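Local structure of GTPase activator-like protein (Chaetomium thermophilum, 5HIU) at residues S242-L248 / I276-H281; A269-I273 / V318-L322; F188-K192 / A229-V233; H128-I132 / D193-N198; T356-R360 / V388-C392. The protein is the N-terminal, all-helical part of TSC2, a protein that probably acts as a GTPase activator through another region of its longer chain. All coordinates share one frame; numbering follows the deposited sequence.

All five contacts join helices, or the loops at their ends, in one elongated alpha-solenoid. Contacts 2 and 5 are buried, while contacts 1, 3 and 4 each have a buried and an exposed side. Contacts 3 and 4 share helix 179-198 and touch each other. Contacts 1 and 2 share helix 266-277 and also touch. T272 of contact 2 packs on I231 of contact 3. Contacts 4 and 5 lie on opposite sides of the chain's centre, about 47 Å apart between centres. Side-chain hydrogen bonds to backbone carbonyls occur where loops take part: a weak one in contact 1, two in contact 4, one of them weak. The helix pairs of contacts 2, 3 and 5 meet through apolar and aromatic packing.

Contact 1 (S242-L248 / I276-H281); sequences SIPTNKL and ICRSHH
H281 reaches across to I243 and L248, and its side chain can be followed outward. H281 CB rests against both methyls of L248, CD1 and CD2, at 3.7 Å each. CG is turned away from the carbonyl carbon (chi1 -68°), which sends the ring toward 242-248. There H281 CG meets L248 CD1 at 3.5 Å, and ND1 meets L248 CD2 at the same distance. The CD1 methyl sits over one ring face as a CH-pi contact, 3.7 Å from the centroid. H280 NE2 lies over the opposite face. H281 CE1 passes I243 O at 3.2 Å. At the tip, H281 NE2 donates a weak, bent hydrogen bond to I243 O at 2.9 Å (N-H...O 125°).

The contact joins two inter-helix turns of the alpha-solenoid. One leads into helix 245-261 and the other links helix 266-277 to helix 281-294. The start of helix 281-294 is capped: S279 OG accepts from H281 N at 2.9 Å. The same hydroxyl donates to I276 O, which ties the turn back to the preceding helix. I276 CG2 packs on L248 CD1, the methyl that also meets the ring. I276 and L248 also touch T285 of helix 281-294.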
# COMPACT_ATOMS: atom_id res chain seq x y z
N SER A 242 6.85 3.36 -11.64
CA SER A 242 7.60 4.24 -10.73
C SER A 242 6.75 5.19 -9.91
O SER A 242 5.75 5.70 -10.38
CB SER A 242 8.62 5.06 -11.49
OG SER A 242 9.19 6.05 -10.63
N ILE A 243 7.18 5.39 -8.68
CA ILE A 243 6.70 6.43 -7.79
C ILE A 243 7.46 7.74 -8.09
O ILE A 243 8.69 7.78 -8.06
CB ILE A 243 6.96 6.02 -6.33
CG1 ILE A 243 6.16 4.77 -5.99
CG2 ILE A 243 6.57 7.12 -5.36
CD1 ILE A 243 6.53 4.20 -4.63
N PRO A 244 6.74 8.82 -8.37
CA PRO A 244 7.43 10.08 -8.61
C PRO A 244 8.10 10.56 -7.34
O PRO A 244 7.61 10.25 -6.26
CB PRO A 244 6.30 11.04 -9.01
CG PRO A 244 5.14 10.18 -9.38
CD PRO A 244 5.28 8.95 -8.53
N THR A 245 9.17 11.33 -7.47
CA THR A 245 9.98 11.75 -6.32
C THR A 245 9.15 12.45 -5.23
O THR A 245 9.29 12.14 -4.04
CB THR A 245 11.17 12.66 -6.74
OG1 THR A 245 10.69 13.87 -7.33
CG2 THR A 245 12.10 11.94 -7.74
N ASN A 246 8.28 13.37 -5.62
CA ASN A 246 7.47 14.11 -4.64
C ASN A 246 6.41 13.31 -3.84
O ASN A 246 5.79 13.83 -2.92
CB ASN A 246 6.78 15.28 -5.35
CG ASN A 246 5.87 14.82 -6.47
OD1 ASN A 246 6.10 13.77 -7.07
ND2 ASN A 246 4.85 15.60 -6.76
N LYS A 247 6.20 12.04 -4.21
CA LYS A 247 5.30 11.14 -3.47
C LYS A 247 6.01 10.23 -2.46
O LYS A 247 5.36 9.60 -1.60
CB LYS A 247 4.55 10.25 -4.47
CG LYS A 247 3.69 11.02 -5.45
CD LYS A 247 2.53 11.67 -4.72
CE LYS A 247 1.96 12.83 -5.48
NZ LYS A 247 1.27 13.73 -4.53
N LEU A 248 7.33 10.18 -2.58
CA LEU A 248 8.14 9.22 -1.84
C LEU A 248 7.97 9.40 -0.34
O LEU A 248 7.65 8.45 0.35
CB LEU A 248 9.62 9.36 -2.22
CG LEU A 248 10.57 8.22 -1.83
CD1 LEU A 248 10.22 6.93 -2.56
CD2 LEU A 248 12.01 8.62 -2.10
N ILE A 276 11.66 -0.46 -2.65
CA ILE A 276 11.91 0.98 -2.77
C ILE A 276 13.36 1.34 -2.36
O ILE A 276 14.01 2.19 -3.00
CB ILE A 276 10.93 1.80 -1.92
CG1 ILE A 276 9.50 1.57 -2.40
CG2 ILE A 276 11.26 3.29 -2.00
CD1 ILE A 276 8.44 2.06 -1.44
N CYS A 277 13.83 0.70 -1.30
CA CYS A 277 15.16 0.98 -0.76
C CYS A 277 16.27 0.59 -1.73
O CYS A 277 17.27 1.31 -1.86
CB CYS A 277 15.36 0.28 0.57
SG CYS A 277 14.67 1.25 1.92
N ARG A 278 16.09 -0.53 -2.41
CA ARG A 278 17.06 -1.01 -3.37
C ARG A 278 16.94 -0.34 -4.75
O ARG A 278 17.49 -0.83 -5.72
CB ARG A 278 16.92 -2.53 -3.51
CG ARG A 278 17.36 -3.29 -2.28
CD ARG A 278 17.05 -4.77 -2.42
NE ARG A 278 15.61 -4.98 -2.30
CZ ARG A 278 14.93 -5.97 -2.87
NH1 ARG A 278 15.54 -6.87 -3.63
NH2 ARG A 278 13.62 -6.06 -2.68
N SER A 279 16.25 0.80 -4.81
CA SER A 279 15.93 1.45 -6.08
C SER A 279 16.56 2.83 -6.04
O SER A 279 17.13 3.21 -5.02
CB SER A 279 14.41 1.59 -6.23
OG SER A 279 13.97 2.85 -5.73
N HIS A 280 16.44 3.57 -7.13
CA HIS A 280 16.92 4.96 -7.19
C HIS A 280 16.45 5.81 -6.03
O HIS A 280 17.08 6.80 -5.67
CB HIS A 280 16.53 5.62 -8.52
CG HIS A 280 15.06 5.70 -8.76
ND1 HIS A 280 14.31 4.63 -9.20
CD2 HIS A 280 14.20 6.74 -8.66
CE1 HIS A 280 13.05 4.99 -9.34
NE2 HIS A 280 12.96 6.27 -9.02
N HIS A 281 15.33 5.43 -5.43
CA HIS A 281 14.81 6.12 -4.27
C HIS A 281 15.61 5.84 -2.99
O HIS A 281 15.52 6.58 -2.01
CB HIS A 281 13.34 5.75 -4.08
CG HIS A 281 12.43 6.27 -5.15
ND1 HIS A 281 12.33 7.60 -5.47
CD2 HIS A 281 11.56 5.62 -5.97
CE1 HIS A 281 11.45 7.76 -6.44
NE2 HIS A 281 10.96 6.58 -6.76

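Contact 2 (A269-I273 / V318-L322); sequences AWHTI and VLQKL
W270 lays its indole against K321 where helix 266-277 meets helix 302-322, in the alpha-solenoid of the TSC2 N-terminal region. The two short segments cross at -65°, with their axes 11.6 Å apart.

The aromatic contact is the main one. K321 CG stands almost straight above the six-membered ring of W270, 3.4 Å from the centroid and 5° off the ring normal. This is a CH-pi contact over the middle of the ring. CB of the lysine lies nearer the CZ3 and CH2 side. The lysine chain then bends at chi2 (64°) and runs back over the indole, bringing CE to the pyrrole side. K321 NZ ends 5.3 Å from the centroid of the five-membered ring of W270. At that range it gives at most a weak cation-pi attraction. Y331 and K325, in the loop that follows, also touch W270.

The apolar packing lies deeper. I273 and V318 meet methyl to methyl: I273 CD1 is 3.7 Å from V318 CG2, and I273 CG2 lies near V318 CG1. Both branches of the valine thus meet I273. V318 also packs on S256 and H259 of helix 245-261 and on L289 of helix 281-294, so several helices converge here. The far end of the indole joins this apolar group: W270 CZ3 lies 4.2 Å from V318 CG1, and W270 CH2 lies 4.5 Å from L322 CD1.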
# COMPACT_ATOMS: atom_id res chain seq x y z
N ALA A 269 4.74 -5.02 4.25
CA ALA A 269 5.26 -3.66 4.13
C ALA A 269 6.78 -3.65 4.00
O ALA A 269 7.36 -2.82 3.30
CB ALA A 269 4.84 -2.81 5.35
N TRP A 270 7.46 -4.55 4.69
CA TRP A 270 8.90 -4.49 4.61
C TRP A 270 9.27 -4.86 3.18
O TRP A 270 10.16 -4.24 2.57
CB TRP A 270 9.58 -5.39 5.63
CG TRP A 270 10.98 -5.52 5.27
CD1 TRP A 270 11.59 -6.62 4.78
CD2 TRP A 270 11.93 -4.47 5.25
NE1 TRP A 270 12.89 -6.33 4.48
CE2 TRP A 270 13.12 -5.01 4.74
CE3 TRP A 270 11.89 -3.12 5.59
CZ2 TRP A 270 14.27 -4.25 4.60
CZ3 TRP A 270 13.03 -2.37 5.44
CH2 TRP A 270 14.21 -2.93 4.96
N HIS A 271 8.57 -5.84 2.64
CA HIS A 271 8.86 -6.29 1.27
C HIS A 271 8.78 -5.10 0.31
O HIS A 271 9.68 -4.83 -0.49
CB HIS A 271 7.90 -7.38 0.86
CG HIS A 271 8.33 -8.12 -0.35
ND1 HIS A 271 8.01 -7.70 -1.63
CD2 HIS A 271 9.07 -9.24 -0.50
CE1 HIS A 271 8.53 -8.53 -2.51
NE2 HIS A 271 9.18 -9.48 -1.85
N THR A 272 7.70 -4.36 0.44
CA THR A 272 7.52 -3.21 -0.42
C THR A 272 8.55 -2.14 -0.11
O THR A 272 9.08 -1.52 -1.04
CB THR A 272 6.07 -2.69 -0.32
OG1 THR A 272 5.17 -3.77 -0.61
CG2 THR A 272 5.83 -1.59 -1.30
N ILE A 273 8.87 -1.92 1.16
CA ILE A 273 9.85 -0.90 1.49
C ILE A 273 11.22 -1.36 0.98
O ILE A 273 12.03 -0.51 0.59
CB ILE A 273 9.89 -0.59 3.01
CG1 ILE A 273 8.65 0.18 3.42
CG2 ILE A 273 11.10 0.26 3.39
CD1 ILE A 273 8.40 0.13 4.92
N VAL A 318 11.86 0.86 10.52
CA VAL A 318 12.34 0.61 9.18
C VAL A 318 13.85 0.74 9.15
O VAL A 318 14.53 0.00 8.45
CB VAL A 318 11.66 1.56 8.15
CG1 VAL A 318 12.38 1.53 6.82
CG2 VAL A 318 10.20 1.18 7.95
N LEU A 319 14.36 1.68 9.95
CA LEU A 319 15.81 1.89 10.04
C LEU A 319 16.50 0.69 10.68
O LEU A 319 17.54 0.25 10.22
CB LEU A 319 16.15 3.17 10.82
CG LEU A 319 16.03 4.45 9.98
CD1 LEU A 319 16.07 5.73 10.83
CD2 LEU A 319 17.13 4.48 8.93
N GLN A 320 15.92 0.16 11.73
CA GLN A 320 16.50 -0.99 12.37
C GLN A 320 16.60 -2.12 11.38
O GLN A 320 17.57 -2.84 11.35
CB GLN A 320 15.65 -1.42 13.55
CG GLN A 320 16.09 -2.70 14.21
CD GLN A 320 15.35 -2.95 15.50
OE1 GLN A 320 15.03 -2.02 16.26
NE2 GLN A 320 15.05 -4.21 15.77
N LYS A 321 15.59 -2.26 10.55
CA LYS A 321 15.56 -3.30 9.53
C LYS A 321 16.55 -2.95 8.40
O LYS A 321 17.36 -3.79 8.00
CB LYS A 321 14.13 -3.48 9.03
CG LYS A 321 13.87 -4.73 8.20
CD LYS A 321 14.07 -6.04 8.95
CE LYS A 321 13.99 -7.23 7.99
NZ LYS A 321 14.58 -8.48 8.55
N LEU A 322 16.53 -1.70 7.94
CA LEU A 322 17.45 -1.28 6.91
C LEU A 322 18.90 -1.46 7.31
O LEU A 322 19.68 -2.01 6.55
CB LEU A 322 17.21 0.18 6.52
CG LEU A 322 17.91 0.64 5.23
CD1 LEU A 322 17.76 -0.37 4.09
CD2 LEU A 322 17.36 1.97 4.76

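Contact 3 (F188-K192 / A229-V233); sequences FALVK and ACIHV
F188 makes the tight part of this contact, pressing its ring against A229 and C230. The A229 CB methyl lies over one face of the ring. It is 3.5 Å from F188 CD2 and 3.9 Å from the centroid, a CH-pi contact displaced toward the CG and CD2 side. C230 SG comes to the other end of the ring, 3.5 Å from F188 CE1 and close to CZ. The sulfur stands obliquely to the ring, 49° off its normal, in a sulfur-aromatic contact. F188 CG is anti to its carbonyl carbon (chi1 -80°), and this aims the ring at A229 and C230. L147 of helix 139-163 touches F188 as well.

The two segments run nearly parallel, 11° apart, with axes 9.3 Å from each other. Helices 179-198 and 224-240, to which they belong, are neighbours in the alpha-solenoid, joined through helix 204-219 between them in sequence. That intervening helix packs on the buried side: L210 touches V191, L214 touches V233, and I217 and C218 touch C230.

V233 continues the apolar seam less closely. Its CG2 methyl is 4.2 Å from both F188 CD1 and V191 CG1, and it also lies beside the backbone of F188 and K192. The solvent side is looser still. K192 is extended beyond CG and passes over the H232 backbone, with K192 CG 4.2 Å from H232 O. The imidazole of H232 leads away from the contact, and its ND1 hydrogen-bonds E235 OE1. K192 NZ and H232 ND1 remain 5.6 Å apart.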
# COMPACT_ATOMS: atom_id res chain seq x y z
N PHE A 188 -9.12 -3.26 -6.36
CA PHE A 188 -7.70 -3.24 -5.99
C PHE A 188 -6.96 -4.30 -6.82
O PHE A 188 -5.91 -4.02 -7.40
CB PHE A 188 -7.46 -3.60 -4.50
CG PHE A 188 -7.69 -2.47 -3.53
CD1 PHE A 188 -7.03 -1.28 -3.66
CD2 PHE A 188 -8.53 -2.64 -2.43
CE1 PHE A 188 -7.21 -0.27 -2.75
CE2 PHE A 188 -8.73 -1.63 -1.51
CZ PHE A 188 -8.08 -0.44 -1.68
N ALA A 189 -7.50 -5.51 -6.86
CA ALA A 189 -6.89 -6.55 -7.70
C ALA A 189 -6.74 -6.02 -9.13
O ALA A 189 -5.69 -6.17 -9.72
CB ALA A 189 -7.71 -7.84 -7.69
N LEU A 190 -7.77 -5.36 -9.66
CA LEU A 190 -7.73 -4.87 -11.04
C LEU A 190 -6.69 -3.79 -11.23
O LEU A 190 -6.06 -3.72 -12.26
CB LEU A 190 -9.09 -4.33 -11.48
CG LEU A 190 -9.25 -4.00 -12.96
CD1 LEU A 190 -9.11 -5.25 -13.79
CD2 LEU A 190 -10.61 -3.38 -13.20
N VAL A 191 -6.54 -2.93 -10.23
CA VAL A 191 -5.59 -1.82 -10.31
C VAL A 191 -4.17 -2.39 -10.28
O VAL A 191 -3.30 -1.96 -11.03
CB VAL A 191 -5.77 -0.85 -9.13
CG1 VAL A 191 -4.69 0.19 -9.14
CG2 VAL A 191 -7.12 -0.18 -9.18
N LYS A 192 -3.93 -3.35 -9.40
CA LYS A 192 -2.66 -4.07 -9.36
C LYS A 192 -2.31 -4.65 -10.75
O LYS A 192 -1.19 -4.50 -11.22
CB LYS A 192 -2.74 -5.17 -8.29
CG LYS A 192 -1.46 -5.91 -7.99
CD LYS A 192 -1.76 -7.21 -7.24
CE LYS A 192 -0.59 -8.20 -7.30
NZ LYS A 192 -0.81 -9.39 -6.44
N ALA A 229 -4.09 -4.76 0.53
CA ALA A 229 -4.35 -4.54 -0.88
C ALA A 229 -3.60 -3.31 -1.38
O ALA A 229 -2.96 -3.38 -2.41
CB ALA A 229 -5.85 -4.40 -1.14
N CYS A 230 -3.66 -2.20 -0.63
CA CYS A 230 -2.95 -0.99 -0.99
C CYS A 230 -1.45 -1.15 -1.02
O CYS A 230 -0.77 -0.52 -1.83
CB CYS A 230 -3.28 0.14 -0.03
SG CYS A 230 -4.99 0.62 -0.14
N ILE A 231 -0.91 -1.99 -0.14
CA ILE A 231 0.51 -2.27 -0.17
C ILE A 231 0.87 -2.97 -1.46
O ILE A 231 1.88 -2.66 -2.09
CB ILE A 231 0.94 -3.14 1.02
CG1 ILE A 231 0.91 -2.32 2.29
CG2 ILE A 231 2.35 -3.70 0.83
CD1 ILE A 231 0.84 -3.19 3.54
N HIS A 232 0.05 -3.93 -1.84
CA HIS A 232 0.29 -4.66 -3.08
C HIS A 232 0.16 -3.74 -4.28
O HIS A 232 0.94 -3.87 -5.22
CB HIS A 232 -0.57 -5.92 -3.16
CG HIS A 232 -0.27 -6.88 -2.05
ND1 HIS A 232 1.02 -7.20 -1.68
CD2 HIS A 232 -1.08 -7.52 -1.18
CE1 HIS A 232 0.99 -8.03 -0.65
NE2 HIS A 232 -0.27 -8.24 -0.33
N VAL A 233 -0.72 -2.74 -4.22
CA VAL A 233 -0.81 -1.80 -5.31
C VAL A 233 0.49 -1.03 -5.43
O VAL A 233 1.02 -0.84 -6.51
CB VAL A 233 -2.02 -0.87 -5.19
CG1 VAL A 233 -1.84 0.38 -6.04
CG2 VAL A 233 -3.27 -1.61 -5.61

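Contact 4 (H128-I132 / D193-N198); sequences HGRNI and DVIKFN
The loop between helices 115-126 and 139-163 packs here on the C-terminal end of helix 179-198. G129 meets V194, R130 meets F197, and N198 reaches in from the end of its segment. The N198 amide nitrogen grips two successive carbonyls of the loop. N198 ND2 donates to G129 O at 2.9 Å and, more weakly, to R130 O at 3.0 Å. The bond to G129 O is bent (N-H...O 132°), and the donor is tilted out of the carbonyl plane. I132 approaches the same amide from the opposite direction, with I132 CG2 3.6 Å from N198 ND2.

G129 has no side chain, and its backbone comes close to D193 and V194, at a positive phi. G129 CA lies 3.5 Å from V194 CG2.

On the exposed side, R130 sets its CG over one face of the F197 ring. R130 CG makes a CH-pi contact there, 3.7 Å from the centroid. The chain runs extended from CG to NE, carrying the guanidinium past the rim, where F197 CZ lies 3.2 Å above its plane. The two planes are 38° apart, so this is not a parallel stack. K196 CG covers the opposite face of the ring. Asparagine side-chain bonds to loop carbonyls, with a glycine at the close approach, thus join an inter-helix loop to a helix end of the alpha-solenoid.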
# COMPACT_ATOMS: atom_id res chain seq x y z
N HIS A 128 -8.53 -9.06 -17.24
CA HIS A 128 -7.86 -8.86 -15.96
C HIS A 128 -6.67 -7.92 -16.08
O HIS A 128 -5.64 -8.14 -15.49
CB HIS A 128 -7.48 -10.20 -15.32
CG HIS A 128 -8.65 -11.10 -15.15
ND1 HIS A 128 -9.54 -10.95 -14.11
CD2 HIS A 128 -9.14 -12.10 -15.92
CE1 HIS A 128 -10.51 -11.84 -14.22
NE2 HIS A 128 -10.29 -12.56 -15.32
N GLY A 129 -6.84 -6.87 -16.85
CA GLY A 129 -5.92 -5.74 -16.84
C GLY A 129 -4.86 -5.82 -17.91
O GLY A 129 -4.05 -4.92 -18.03
N ARG A 130 -4.90 -6.90 -18.69
CA ARG A 130 -3.86 -7.22 -19.65
C ARG A 130 -3.98 -6.40 -20.88
O ARG A 130 -2.97 -5.98 -21.42
CB ARG A 130 -3.93 -8.69 -20.05
CG ARG A 130 -3.52 -9.62 -18.92
CD ARG A 130 -3.66 -11.07 -19.32
NE ARG A 130 -3.28 -11.97 -18.23
CZ ARG A 130 -2.07 -12.48 -18.04
NH1 ARG A 130 -1.05 -12.22 -18.85
NH2 ARG A 130 -1.87 -13.27 -16.99
N ASN A 131 -5.21 -6.18 -21.34
CA ASN A 131 -5.46 -5.51 -22.62
C ASN A 131 -6.38 -4.31 -22.45
O ASN A 131 -7.51 -4.46 -22.06
CB ASN A 131 -6.09 -6.47 -23.61
CG ASN A 131 -6.41 -5.81 -24.95
OD1 ASN A 131 -5.96 -4.70 -25.25
ND2 ASN A 131 -7.20 -6.50 -25.76
N ILE A 132 -5.86 -3.13 -22.73
CA ILE A 132 -6.61 -1.90 -22.61
C ILE A 132 -6.56 -1.10 -23.93
O ILE A 132 -6.74 0.14 -23.94
CB ILE A 132 -6.09 -1.05 -21.44
CG1 ILE A 132 -4.71 -0.44 -21.71
CG2 ILE A 132 -6.03 -1.91 -20.20
CD1 ILE A 132 -4.38 0.74 -20.81
N ASP A 193 -3.27 -5.28 -11.42
CA ASP A 193 -3.00 -5.95 -12.70
C ASP A 193 -2.79 -5.01 -13.88
O ASP A 193 -2.01 -5.29 -14.82
CB ASP A 193 -4.13 -6.90 -13.03
CG ASP A 193 -4.21 -8.04 -12.04
OD1 ASP A 193 -3.28 -8.18 -11.22
OD2 ASP A 193 -5.20 -8.80 -12.08
N VAL A 194 -3.50 -3.88 -13.85
CA VAL A 194 -3.38 -2.92 -14.91
C VAL A 194 -1.99 -2.30 -14.83
O VAL A 194 -1.36 -2.09 -15.84
CB VAL A 194 -4.53 -1.91 -14.86
CG1 VAL A 194 -4.30 -0.79 -15.86
CG2 VAL A 194 -5.83 -2.62 -15.20
N ILE A 195 -1.51 -2.07 -13.61
CA ILE A 195 -0.16 -1.57 -13.38
C ILE A 195 0.85 -2.56 -13.93
O ILE A 195 1.75 -2.20 -14.68
CB ILE A 195 0.07 -1.26 -11.89
CG1 ILE A 195 -0.57 0.09 -11.56
CG2 ILE A 195 1.55 -1.17 -11.58
CD1 ILE A 195 -0.75 0.39 -10.09
N LYS A 196 0.66 -3.83 -13.60
CA LYS A 196 1.58 -4.87 -14.01
C LYS A 196 1.73 -4.90 -15.52
O LYS A 196 2.85 -4.83 -16.03
CB LYS A 196 1.11 -6.24 -13.51
CG LYS A 196 1.96 -7.38 -13.99
CD LYS A 196 1.88 -8.62 -13.14
CE LYS A 196 2.48 -9.81 -13.90
NZ LYS A 196 2.64 -11.06 -13.09
N PHE A 197 0.60 -4.97 -16.22
CA PHE A 197 0.59 -5.15 -17.68
C PHE A 197 0.62 -3.89 -18.53
O PHE A 197 0.92 -3.99 -19.70
CB PHE A 197 -0.61 -5.99 -18.09
CG PHE A 197 -0.56 -7.39 -17.56
CD1 PHE A 197 0.38 -8.29 -18.03
CD2 PHE A 197 -1.46 -7.81 -16.57
CE1 PHE A 197 0.43 -9.58 -17.54
CE2 PHE A 197 -1.41 -9.11 -16.07
CZ PHE A 197 -0.47 -9.99 -16.56
N ASN A 198 0.33 -2.72 -17.98
CA ASN A 198 0.08 -1.54 -18.82
C ASN A 198 0.42 -0.23 -18.15
O ASN A 198 -0.25 0.78 -18.37
CB ASN A 198 -1.41 -1.50 -19.22
CG ASN A 198 -1.75 -2.48 -20.31
OD1 ASN A 198 -1.15 -2.44 -21.35
ND2 ASN A 198 -2.70 -3.34 -20.07

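Contact 5 (T356-R360 / V388-C392); sequences TEILR and VAAQC
I358 and L359 of helix 352-366 pack on C392 at the end of helix 383-391. This is a helix-to-helix contact toward the C-terminal end of the alpha-solenoid, its centre about 30 Å from the centre of the chain. All five residues that touch are buried.

The sulfur contact comes first. C392 SG is anti to its own carbonyl carbon (chi1 -46°), and this turns it to the CB and CG2 side of I358. I358 CG2 and C392 SG are modelled 3.2 Å apart. That is shorter than normal packing of a methyl on a sulfur, so the exact closeness is doubtful, though the two groups are clearly neighbours.

The aliphatic contacts fall into two groups. In the first, the I358 CG2 methyl touches V388 CG1 at 3.7 Å, so this one branch serves both V388 and C392. The I358 and V388 side chains cross at about a right angle. I358 also touches V346 of helix 336-348 and L316 of helix 302-322, so it stands where several helices meet. In the second, L359 reaches over with its CD2 branch, and L359 CD2 lies 4.4 Å from A389 CB. The same L359 CD2 methyl rests 3.6 Å from A389 O. Q426 of helix 423-441 packs on L359 too. The leucine also meets the cysteine: C392 CB rests against the CG-CD2 bond of L359, 3.4 Å from CD2 and 3.5 Å from CG.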
# COMPACT_ATOMS: atom_id res chain seq x y z
N THR A 356 12.46 2.23 24.49
CA THR A 356 12.75 0.82 24.20
C THR A 356 13.19 0.60 22.74
O THR A 356 14.09 -0.21 22.48
CB THR A 356 11.55 -0.10 24.53
OG1 THR A 356 11.11 0.14 25.87
CG2 THR A 356 11.92 -1.58 24.40
N GLU A 357 12.57 1.32 21.79
CA GLU A 357 12.90 1.20 20.35
C GLU A 357 14.25 1.83 20.02
O GLU A 357 15.12 1.15 19.46
CB GLU A 357 11.80 1.79 19.45
CG GLU A 357 10.52 0.98 19.44
CD GLU A 357 10.76 -0.49 19.09
OE1 GLU A 357 10.94 -0.82 17.88
OE2 GLU A 357 10.78 -1.32 20.03
N ILE A 358 14.43 3.10 20.38
CA ILE A 358 15.75 3.75 20.28
C ILE A 358 16.84 2.75 20.66
O ILE A 358 17.79 2.55 19.91
CB ILE A 358 15.89 4.96 21.22
CG1 ILE A 358 14.90 6.08 20.86
CG2 ILE A 358 17.32 5.49 21.16
CD1 ILE A 358 15.29 6.92 19.66
N LEU A 359 16.67 2.12 21.82
CA LEU A 359 17.60 1.12 22.30
C LEU A 359 17.65 -0.08 21.37
O LEU A 359 18.73 -0.56 21.04
CB LEU A 359 17.22 0.64 23.71
CG LEU A 359 17.47 1.55 24.93
CD1 LEU A 359 17.22 0.80 26.24
CD2 LEU A 359 18.89 2.12 24.91
N ARG A 360 16.49 -0.59 20.98
CA ARG A 360 16.45 -1.83 20.18
C ARG A 360 17.24 -1.66 18.88
O ARG A 360 17.93 -2.57 18.45
CB ARG A 360 15.01 -2.32 19.94
CG ARG A 360 14.87 -3.36 18.81
CD ARG A 360 13.90 -4.51 19.06
NE ARG A 360 12.57 -4.04 19.46
CZ ARG A 360 11.90 -4.47 20.54
NH1 ARG A 360 12.40 -5.41 21.34
NH2 ARG A 360 10.71 -3.95 20.81
N VAL A 388 23.30 8.81 23.73
CA VAL A 388 21.88 8.54 23.43
C VAL A 388 21.42 7.33 24.23
O VAL A 388 20.40 7.38 24.92
CB VAL A 388 21.62 8.24 21.94
CG1 VAL A 388 20.15 7.87 21.74
CG2 VAL A 388 21.97 9.43 21.06
N ALA A 389 22.18 6.24 24.14
CA ALA A 389 21.80 5.02 24.81
C ALA A 389 21.45 5.27 26.25
O ALA A 389 20.47 4.73 26.75
CB ALA A 389 22.92 3.99 24.72
N ALA A 390 22.26 6.11 26.91
CA ALA A 390 22.10 6.40 28.34
C ALA A 390 20.83 7.19 28.60
O ALA A 390 20.09 6.90 29.54
CB ALA A 390 23.30 7.16 28.86
N GLN A 391 20.57 8.18 27.75
CA GLN A 391 19.33 8.94 27.82
C GLN A 391 18.10 8.02 27.83
O GLN A 391 17.12 8.33 28.51
CB GLN A 391 19.25 9.93 26.66
CG GLN A 391 18.20 11.01 26.85
CD GLN A 391 18.66 12.37 26.36
OE1 GLN A 391 19.78 12.53 25.90
NE2 GLN A 391 17.78 13.36 26.47
N CYS A 392 18.14 6.91 27.09
CA CYS A 392 17.06 5.91 27.14
C CYS A 392 17.00 5.14 28.46
O CYS A 392 16.00 4.48 28.75
CB CYS A 392 17.20 4.88 26.00
SG CYS A 392 17.54 5.59 24.39